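Local coordinates for 11S globulin subunit beta (Cucurbita maxima, PDB 2E9Q), which serves as a seed storage globulin, a nutrient reservoir laid down as hexamers whose subunits each carry an acidic and a basic chain, at residues A[98-110]-A[120-132]. Sequence-based numbering, arbitrary orientation.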
ATOM      1  N   ILE A  98     -25.539  -0.513 -12.125  1.00 46.59           N
ATOM      2  CA  ILE A  98     -24.457  -0.213 -11.206  1.00 53.91           C
ATOM      3  C   ILE A  98     -24.306   1.286 -11.001  1.00 66.21           C
ATOM      4  O   ILE A  98     -23.753   1.999 -11.840  1.00 69.21           O
ATOM      5  CB  ILE A  98     -23.124  -0.836 -11.690  1.00 51.48           C
ATOM      6  CG1 ILE A  98     -21.994  -0.436 -10.746  1.00 50.57           C
ATOM      7  CG2 ILE A  98     -22.837  -0.431 -13.122  1.00 58.59           C
ATOM      8  CD1 ILE A  98     -20.685  -1.170 -11.004  1.00 59.49           C
ATOM      9  N   ALA A  99     -24.793   1.740  -9.851  1.00 70.17           N
ATOM     10  CA  ALA A  99     -24.793   3.144  -9.455  1.00 77.35           C
ATOM     11  C   ALA A  99     -23.505   3.967  -9.560  1.00 76.29           C
ATOM     12  O   ALA A  99     -23.468   4.964 -10.282  1.00 81.68           O
ATOM     13  CB  ALA A  99     -25.347   3.261  -8.034  1.00 71.48           C
ATOM     14  N   ILE A 100     -22.463   3.550  -8.841  1.00 68.84           N
ATOM     15  CA  ILE A 100     -21.181   4.261  -8.778  1.00 75.78           C
ATOM     16  C   ILE A 100     -21.393   5.706  -8.292  1.00 81.18           C
ATOM     17  O   ILE A 100     -21.818   6.587  -9.043  1.00 73.90           O
ATOM     18  CB  ILE A 100     -20.370   4.217 -10.132  1.00 65.63           C
ATOM     19  CG1 ILE A 100     -19.510   5.475 -10.278  1.00 60.47           C
ATOM     20  CG2 ILE A 100     -21.281   4.007 -11.317  1.00 73.89           C
ATOM     21  CD1 ILE A 100     -18.462   5.638  -9.208  1.00 73.95           C
ATOM     22  N   PRO A 101     -21.082   5.951  -7.003  1.00 84.30           N
ATOM     23  CA  PRO A 101     -21.184   7.210  -6.256  1.00 81.88           C
ATOM     24  C   PRO A 101     -20.761   8.491  -6.958  1.00 85.32           C
ATOM     25  O   PRO A 101     -19.809   8.515  -7.744  1.00 83.36           O
ATOM     26  CB  PRO A 101     -20.354   6.937  -5.003  1.00 85.18           C
ATOM     27  CG  PRO A 101     -19.379   5.885  -5.451  1.00 89.60           C
ATOM     28  CD  PRO A 101     -20.273   4.982  -6.245  1.00 88.68           C
ATOM     29  N   GLY A 102     -21.484   9.562  -6.646  1.00 87.51           N
ATOM     30  CA  GLY A 102     -21.203  10.853  -7.237  1.00 85.24           C
ATOM     31  C   GLY A 102     -21.815  10.935  -8.614  1.00 88.02           C
ATOM     32  O   GLY A 102     -22.172  12.016  -9.081  1.00 95.62           O
ATOM     33  N   CYS A 103     -21.952   9.784  -9.262  1.00 86.36           N
ATOM     34  CA  CYS A 103     -22.512   9.730 -10.602  1.00 86.16           C
ATOM     35  C   CYS A 103     -24.011   9.492 -10.635  1.00 92.04           C
ATOM     36  O   CYS A 103     -24.479   8.545 -11.275  1.00 95.50           O
ATOM     37  CB  CYS A 103     -21.823   8.642 -11.416  1.00 81.62           C
ATOM     38  SG  CYS A 103     -20.023   8.841 -11.517  1.00 82.12           S
ATOM     39  N   ALA A 104     -24.766  10.343  -9.945  1.00 92.20           N
ATOM     40  CA  ALA A 104     -26.214  10.216  -9.947  1.00 95.84           C
ATOM     41  C   ALA A 104     -26.654  10.324 -11.410  1.00 97.98           C
ATOM     42  O   ALA A 104     -26.891  11.419 -11.926  1.00100.27           O
ATOM     43  CB  ALA A 104     -26.846  11.327  -9.111  1.00 91.44           C
ATOM     44  N   GLU A 105     -26.724   9.172 -12.071  1.00 98.53           N
ATOM     45  CA  GLU A 105     -27.119   9.074 -13.471  1.00 96.77           C
ATOM     46  C   GLU A 105     -28.638   8.937 -13.584  1.00 96.60           C
ATOM     47  O   GLU A 105     -29.189   7.848 -13.427  1.00 98.67           O
ATOM     48  CB  GLU A 105     -26.442   7.857 -14.108  1.00 97.52           C
ATOM     49  CG  GLU A 105     -26.562   6.592 -13.258  1.00 96.49           C
ATOM     50  CD  GLU A 105     -25.998   5.354 -13.931  1.00 87.28           C
ATOM     51  OE1 GLU A 105     -26.507   4.981 -15.001  1.00 89.18           O
ATOM     52  OE2 GLU A 105     -25.048   4.752 -13.389  1.00 91.42           O
ATOM     53  N   THR A 106     -29.310  10.046 -13.862  1.00 93.83           N
ATOM     54  CA  THR A 106     -30.761  10.049 -13.979  1.00 86.43           C
ATOM     55  C   THR A 106     -31.253   9.700 -15.381  1.00 77.92           C
ATOM     56  O   THR A 106     -30.757  10.232 -16.378  1.00 78.61           O
ATOM     57  CB  THR A 106     -31.335  11.428 -13.578  1.00 92.16           C
ATOM     58  OG1 THR A 106     -31.309  11.562 -12.149  1.00 92.60           O
ATOM     59  CG2 THR A 106     -32.758  11.588 -14.086  1.00 93.31           C
ATOM     60  N   TYR A 107     -32.227   8.797 -15.437  1.00 61.32           N
ATOM     61  CA  TYR A 107     -32.835   8.361 -16.688  1.00 59.56           C
ATOM     62  C   TYR A 107     -34.339   8.236 -16.455  1.00 62.66           C
ATOM     63  O   TYR A 107     -34.773   7.837 -15.373  1.00 59.23           O
ATOM     64  CB  TYR A 107     -32.273   7.011 -17.138  1.00 67.21           C
ATOM     65  CG  TYR A 107     -30.913   7.081 -17.797  1.00 73.22           C
ATOM     66  CD1 TYR A 107     -29.771   7.408 -17.064  1.00 78.53           C
ATOM     67  CD2 TYR A 107     -30.770   6.823 -19.160  1.00 82.23           C
ATOM     68  CE1 TYR A 107     -28.518   7.481 -17.676  1.00 84.59           C
ATOM     69  CE2 TYR A 107     -29.525   6.891 -19.784  1.00 85.70           C
ATOM     70  CZ  TYR A 107     -28.404   7.221 -19.038  1.00 86.00           C
ATOM     71  OH  TYR A 107     -27.175   7.291 -19.655  1.00 81.99           O
ATOM     72  N   GLN A 108     -35.129   8.570 -17.473  1.00 61.25           N
ATOM     73  CA  GLN A 108     -36.584   8.521 -17.355  1.00 59.38           C
ATOM     74  C   GLN A 108     -37.198   7.486 -18.304  1.00 63.64           C
ATOM     75  O   GLN A 108     -37.150   7.649 -19.522  1.00 53.97           O
ATOM     76  CB  GLN A 108     -37.162   9.922 -17.636  1.00 58.51           C
ATOM     77  CG  GLN A 108     -36.562  11.031 -16.758  1.00 50.75           C
ATOM     78  CD  GLN A 108     -36.869  12.450 -17.257  1.00 60.59           C
ATOM     79  OE1 GLN A 108     -36.489  13.441 -16.621  1.00 44.46           O
ATOM     80  NE2 GLN A 108     -37.550  12.549 -18.398  1.00 55.09           N
ATOM     81  N   THR A 109     -37.762   6.416 -17.742  1.00 74.44           N
ATOM     82  CA  THR A 109     -38.381   5.372 -18.560  1.00 92.68           C
ATOM     83  C   THR A 109     -39.712   5.858 -19.108  1.00 99.68           C
ATOM     84  O   THR A 109     -40.704   5.948 -18.376  1.00102.45           O
ATOM     85  CB  THR A 109     -38.634   4.065 -17.768  1.00 99.20           C
ATOM     86  OG1 THR A 109     -39.016   4.379 -16.422  1.00109.10           O
ATOM     87  CG2 THR A 109     -37.397   3.186 -17.773  1.00 97.87           C
ATOM     88  N   ASP A 110     -39.707   6.157 -20.405  1.00103.14           N
ATOM     89  CA  ASP A 110     -40.865   6.662 -21.140  1.00103.55           C
ATOM     90  C   ASP A 110     -42.212   6.036 -20.810  1.00101.57           C
ATOM     91  O   ASP A 110     -42.304   5.044 -20.079  1.00 95.97           O
ATOM     92  CB  ASP A 110     -40.616   6.523 -22.643  1.00106.34           C
ATOM     93  CG  ASP A 110     -39.285   5.861 -22.949  1.00107.49           C
ATOM     94  OD1 ASP A 110     -38.238   6.533 -22.797  1.00103.27           O
ATOM     95  OD2 ASP A 110     -39.294   4.666 -23.326  1.00104.36           O
ATOM     96  N   ALA A 120     -49.581   7.685 -17.910  1.00 90.98           N
ATOM     97  CA  ALA A 120     -48.505   8.532 -18.421  1.00 97.27           C
ATOM     98  C   ALA A 120     -47.381   8.712 -17.392  1.00 97.61           C
ATOM     99  O   ALA A 120     -46.755   9.777 -17.316  1.00 95.27           O
ATOM    100  CB  ALA A 120     -49.066   9.894 -18.829  1.00 98.42           C
ATOM    101  N   PHE A 121     -47.124   7.671 -16.605  1.00 92.14           N
ATOM    102  CA  PHE A 121     -46.081   7.737 -15.595  1.00 87.86           C
ATOM    103  C   PHE A 121     -44.708   7.429 -16.170  1.00 87.23           C
ATOM    104  O   PHE A 121     -44.550   6.547 -17.016  1.00 88.36           O
ATOM    105  CB  PHE A 121     -46.369   6.762 -14.454  1.00 87.67           C
ATOM    106  CG  PHE A 121     -45.236   6.631 -13.473  1.00 85.52           C
ATOM    107  CD1 PHE A 121     -44.804   7.732 -12.739  1.00 86.58           C
ATOM    108  CD2 PHE A 121     -44.591   5.413 -13.295  1.00 82.49           C
ATOM    109  CE1 PHE A 121     -43.744   7.623 -11.839  1.00 85.83           C
ATOM    110  CE2 PHE A 121     -43.531   5.296 -12.398  1.00 88.79           C
ATOM    111  CZ  PHE A 121     -43.106   6.404 -11.669  1.00 85.18           C
ATOM    112  N   LYS A 122     -43.714   8.168 -15.699  1.00 84.11           N
ATOM    113  CA  LYS A 122     -42.342   7.982 -16.141  1.00 80.15           C
ATOM    114  C   LYS A 122     -41.483   7.801 -14.896  1.00 77.75           C
ATOM    115  O   LYS A 122     -41.471   8.658 -14.015  1.00 83.34           O
ATOM    116  CB  LYS A 122     -41.862   9.202 -16.929  1.00 81.38           C
ATOM    117  CG  LYS A 122     -41.660   8.967 -18.421  1.00 79.25           C
ATOM    118  CD  LYS A 122     -40.798  10.076 -19.005  1.00 80.78           C
ATOM    119  CE  LYS A 122     -40.317   9.738 -20.405  1.00 84.39           C
ATOM    120  NZ  LYS A 122     -39.290  10.714 -20.876  1.00 91.94           N
ATOM    121  N   ASP A 123     -40.778   6.677 -14.826  1.00 75.05           N
ATOM    122  CA  ASP A 123     -39.909   6.362 -13.695  1.00 64.54           C
ATOM    123  C   ASP A 123     -38.514   6.949 -13.931  1.00 58.84           C
ATOM    124  O   ASP A 123     -38.052   7.053 -15.066  1.00 62.33           O
ATOM    125  CB  ASP A 123     -39.814   4.839 -13.540  1.00 60.66           C
ATOM    126  CG  ASP A 123     -38.901   4.409 -12.391  1.00 70.46           C
ATOM    127  OD1 ASP A 123     -38.240   3.352 -12.528  1.00 54.04           O
ATOM    128  OD2 ASP A 123     -38.857   5.111 -11.355  1.00 61.58           O
ATOM    129  N   GLN A 124     -37.849   7.345 -12.857  1.00 56.33           N
ATOM    130  CA  GLN A 124     -36.501   7.889 -12.968  1.00 61.36           C
ATOM    131  C   GLN A 124     -35.544   6.870 -12.344  1.00 51.43           C
ATOM    132  O   GLN A 124     -35.758   6.450 -11.212  1.00 47.87           O
ATOM    133  CB  GLN A 124     -36.413   9.225 -12.226  1.00 57.38           C
ATOM    134  CG  GLN A 124     -35.143   9.999 -12.496  1.00 68.20           C
ATOM    135  CD  GLN A 124     -35.279  11.468 -12.119  1.00 78.91           C
ATOM    136  OE1 GLN A 124     -35.398  11.814 -10.940  1.00 74.73           O
ATOM    137  NE2 GLN A 124     -35.276  12.340 -13.128  1.00 72.90           N
ATOM    138  N   HIS A 125     -34.499   6.482 -13.075  1.00 53.08           N
ATOM    139  CA  HIS A 125     -33.550   5.487 -12.572  1.00 53.05           C
ATOM    140  C   HIS A 125     -32.207   5.462 -13.310  1.00 55.39           C
ATOM    141  O   HIS A 125     -32.008   6.143 -14.314  1.00 49.14           O
ATOM    142  CB  HIS A 125     -34.165   4.103 -12.696  1.00 45.91           C
ATOM    143  CG  HIS A 125     -34.419   3.712 -14.114  1.00 46.21           C
ATOM    144  ND1 HIS A 125     -33.402   3.551 -15.026  1.00 49.68           N
ATOM    145  CD2 HIS A 125     -35.570   3.533 -14.799  1.00 51.97           C
ATOM    146  CE1 HIS A 125     -33.913   3.292 -16.214  1.00 51.56           C
ATOM    147  NE2 HIS A 125     -35.228   3.275 -16.104  1.00 54.92           N
ATOM    148  N   GLN A 126     -31.315   4.616 -12.802  1.00 52.79           N
ATOM    149  CA  GLN A 126     -29.964   4.395 -13.324  1.00 47.50           C
ATOM    150  C   GLN A 126     -29.987   3.853 -14.741  1.00 39.91           C
ATOM    151  O   GLN A 126     -30.980   3.295 -15.180  1.00 49.60           O
ATOM    152  CB  GLN A 126     -29.242   3.372 -12.437  1.00 47.16           C
ATOM    153  CG  GLN A 126     -29.979   2.031 -12.393  1.00 48.95           C
ATOM    154  CD  GLN A 126     -29.485   1.073 -11.311  1.00 54.81           C
ATOM    155  OE1 GLN A 126     -30.208   0.163 -10.908  1.00 52.44           O
ATOM    156  NE2 GLN A 126     -28.258   1.267 -10.848  1.00 55.51           N
ATOM    157  N   LYS A 127     -28.878   4.007 -15.449  1.00 41.76           N
ATOM    158  CA  LYS A 127     -28.762   3.495 -16.803  1.00 46.27           C
ATOM    159  C   LYS A 127     -28.909   1.980 -16.745  1.00 53.84           C
ATOM    160  O   LYS A 127     -28.457   1.348 -15.794  1.00 57.21           O
ATOM    161  CB  LYS A 127     -27.389   3.843 -17.385  1.00 49.14           C
ATOM    162  CG  LYS A 127     -27.059   3.144 -18.693  1.00 54.56           C
ATOM    163  CD  LYS A 127     -25.592   3.339 -19.077  1.00 67.40           C
ATOM    164  CE  LYS A 127     -25.280   4.786 -19.431  1.00 76.35           C
ATOM    165  NZ  LYS A 127     -23.829   4.994 -19.727  1.00 79.03           N
ATOM    166  N   ILE A 128     -29.547   1.403 -17.754  1.00 53.61           N
ATOM    167  CA  ILE A 128     -29.719  -0.037 -17.813  1.00 55.56           C
ATOM    168  C   ILE A 128     -28.638  -0.533 -18.750  1.00 58.12           C
ATOM    169  O   ILE A 128     -28.676  -0.275 -19.952  1.00 63.32           O
ATOM    170  CB  ILE A 128     -31.102  -0.425 -18.363  1.00 58.90           C
ATOM    171  CG1 ILE A 128     -32.195   0.027 -17.382  1.00 59.04           C
ATOM    172  CG2 ILE A 128     -31.169  -1.929 -18.600  1.00 48.96           C
ATOM    173  CD1 ILE A 128     -32.152  -0.669 -16.035  1.00 46.38           C
ATOM    174  N   ARG A 129     -27.678  -1.254 -18.185  1.00 55.62           N
ATOM    175  CA  ARG A 129     -26.534  -1.760 -18.928  1.00 45.47           C
ATOM    176  C   ARG A 129     -26.664  -3.227 -19.297  1.00 52.83           C
ATOM    177  O   ARG A 129     -26.731  -4.093 -18.427  1.00 58.36           O
ATOM    178  CB  ARG A 129     -25.266  -1.533 -18.112  0.50 51.14           C
ATOM    179  CG  ARG A 129     -25.307  -0.227 -17.347  0.50 50.79           C
ATOM    180  CD  ARG A 129     -23.958   0.175 -16.814  0.50 51.88           C
ATOM    181  NE  ARG A 129     -24.088   1.315 -15.915  0.50 57.63           N
ATOM    182  CZ  ARG A 129     -23.118   2.184 -15.668  0.50 51.87           C
ATOM    183  NH1 ARG A 129     -21.940   2.043 -16.262  0.50 53.90           N
ATOM    184  NH2 ARG A 129     -23.325   3.189 -14.826  0.50 45.04           N
ATOM    185  N   PRO A 130     -26.714  -3.522 -20.599  1.00 52.75           N
ATOM    186  CA  PRO A 130     -26.833  -4.898 -21.071  1.00 50.44           C
ATOM    187  C   PRO A 130     -25.439  -5.511 -21.140  1.00 54.76           C
ATOM    188  O   PRO A 130     -24.443  -4.794 -21.193  1.00 50.22           O
ATOM    189  CB  PRO A 130     -27.455  -4.727 -22.449  1.00 61.54           C
ATOM    190  CG  PRO A 130     -26.801  -3.456 -22.933  1.00 57.57           C
ATOM    191  CD  PRO A 130     -26.876  -2.566 -21.714  1.00 57.87           C
ATOM    192  N   PHE A 131     -25.372  -6.834 -21.118  1.00 46.31           N
ATOM    193  CA  PHE A 131     -24.097  -7.525 -21.204  1.00 54.12           C
ATOM    194  C   PHE A 131     -24.362  -8.894 -21.795  1.00 48.84           C
ATOM    195  O   PHE A 131     -25.479  -9.403 -21.727  1.00 55.13           O
ATOM    196  CB  PHE A 131     -23.443  -7.645 -19.819  1.00 48.14           C
ATOM    197  CG  PHE A 131     -24.265  -8.405 -18.821  1.00 47.40           C
ATOM    198  CD1 PHE A 131     -24.296  -9.793 -18.838  1.00 47.92           C
ATOM    199  CD2 PHE A 131     -25.030  -7.728 -17.876  1.00 46.27           C
ATOM    200  CE1 PHE A 131     -25.080 -10.492 -17.929  1.00 54.37           C
ATOM    201  CE2 PHE A 131     -25.816  -8.417 -16.965  1.00 47.67           C
ATOM    202  CZ  PHE A 131     -25.844  -9.799 -16.990  1.00 56.68           C
ATOM    203  N   ARG A 132     -23.329  -9.493 -22.363  1.00 55.52           N
ATOM    204  CA  ARG A 132     -23.471 -10.791 -22.985  1.00 56.77           C
ATOM    205  C   ARG A 132     -22.201 -11.609 -22.809  1.00 55.35           C
ATOM    206  O   ARG A 132     -21.177 -11.099 -22.349  1.00 48.73           O
ATOM    207  CB  ARG A 132     -23.755 -10.597 -24.470  1.00 56.15           C
ATOM    208  CG  ARG A 132     -22.662  -9.821 -25.157  1.00 49.41           C
ATOM    209  CD  ARG A 132     -22.920  -9.670 -26.641  1.00 56.23           C
ATOM    210  NE  ARG A 132     -21.666  -9.513 -27.371  1.00 59.29           N
ATOM    211  CZ  ARG A 132     -20.769  -8.567 -27.128  1.00 57.92           C
ATOM    212  NH1 ARG A 132     -20.980  -7.673 -26.169  1.00 64.89           N
ATOM    213  NH2 ARG A 132     -19.646  -8.531 -27.830  1.00 60.89           N
TER
HETATM  214  O   HOH W   1     -26.494   1.485 -14.215  1.00 45.31           O
HETATM  215  O   HOH W   2     -27.260  -0.383  -8.655  1.00 54.52           O
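Ile98 lays its CG2 methyl over one face of the Arg129 guanidinium, in the conformer described 3.5 Å from NE, while the CD of Lys127 lies over the opposite face. One water joins Ile98 N, Lys127 O and the side-chain NE of Arg129, accepting from the two nitrogens and donating to the carbonyl. A type II turn from Ile100 to Cys103, the latter disulfide-bonded to Cys282, then carries the chain round to Glu105. The Glu105 side chain leaves the backbone with CG between N and the carbonyl carbon (chi1 47°), then runs extended toward the 120-132 segment. Its OE2 accepts from this Arg129 conformer's NH2 at 2.7 Å on the syn side, near the guanidinium plane but tilted out of the carboxylate plane, in a bent bond (133° at the hydrogen); OE1, less surely placed, accepts from Lys127 N. Replacing Glu105 by an alanine would probably leave the Arg129 guanidinium without this carboxylate to pair with. The Tyr107 ring receives Lys127 CB over one face, 4.1 Å from its centroid, the two side chains running side by side, and Tyr107 O accepts from His125 N at 2.7 Å. Gln108 faces Gln124 as a non-hydrogen-bonded antiparallel pair. Thr109 grips Asp123 O twice: N lies in the carbonyl plane at 2.8 Å, OG1 above it at 3.1 Å. The Asp123 carboxylate instead reaches the second subunit, where Lys440 and Tyr441 hold OD2. Backbone bonds thus tie strands 107-109 and 123-125, His125 NE2 stays buried without a partner, and charge pairs at the arm's base and subunit interface.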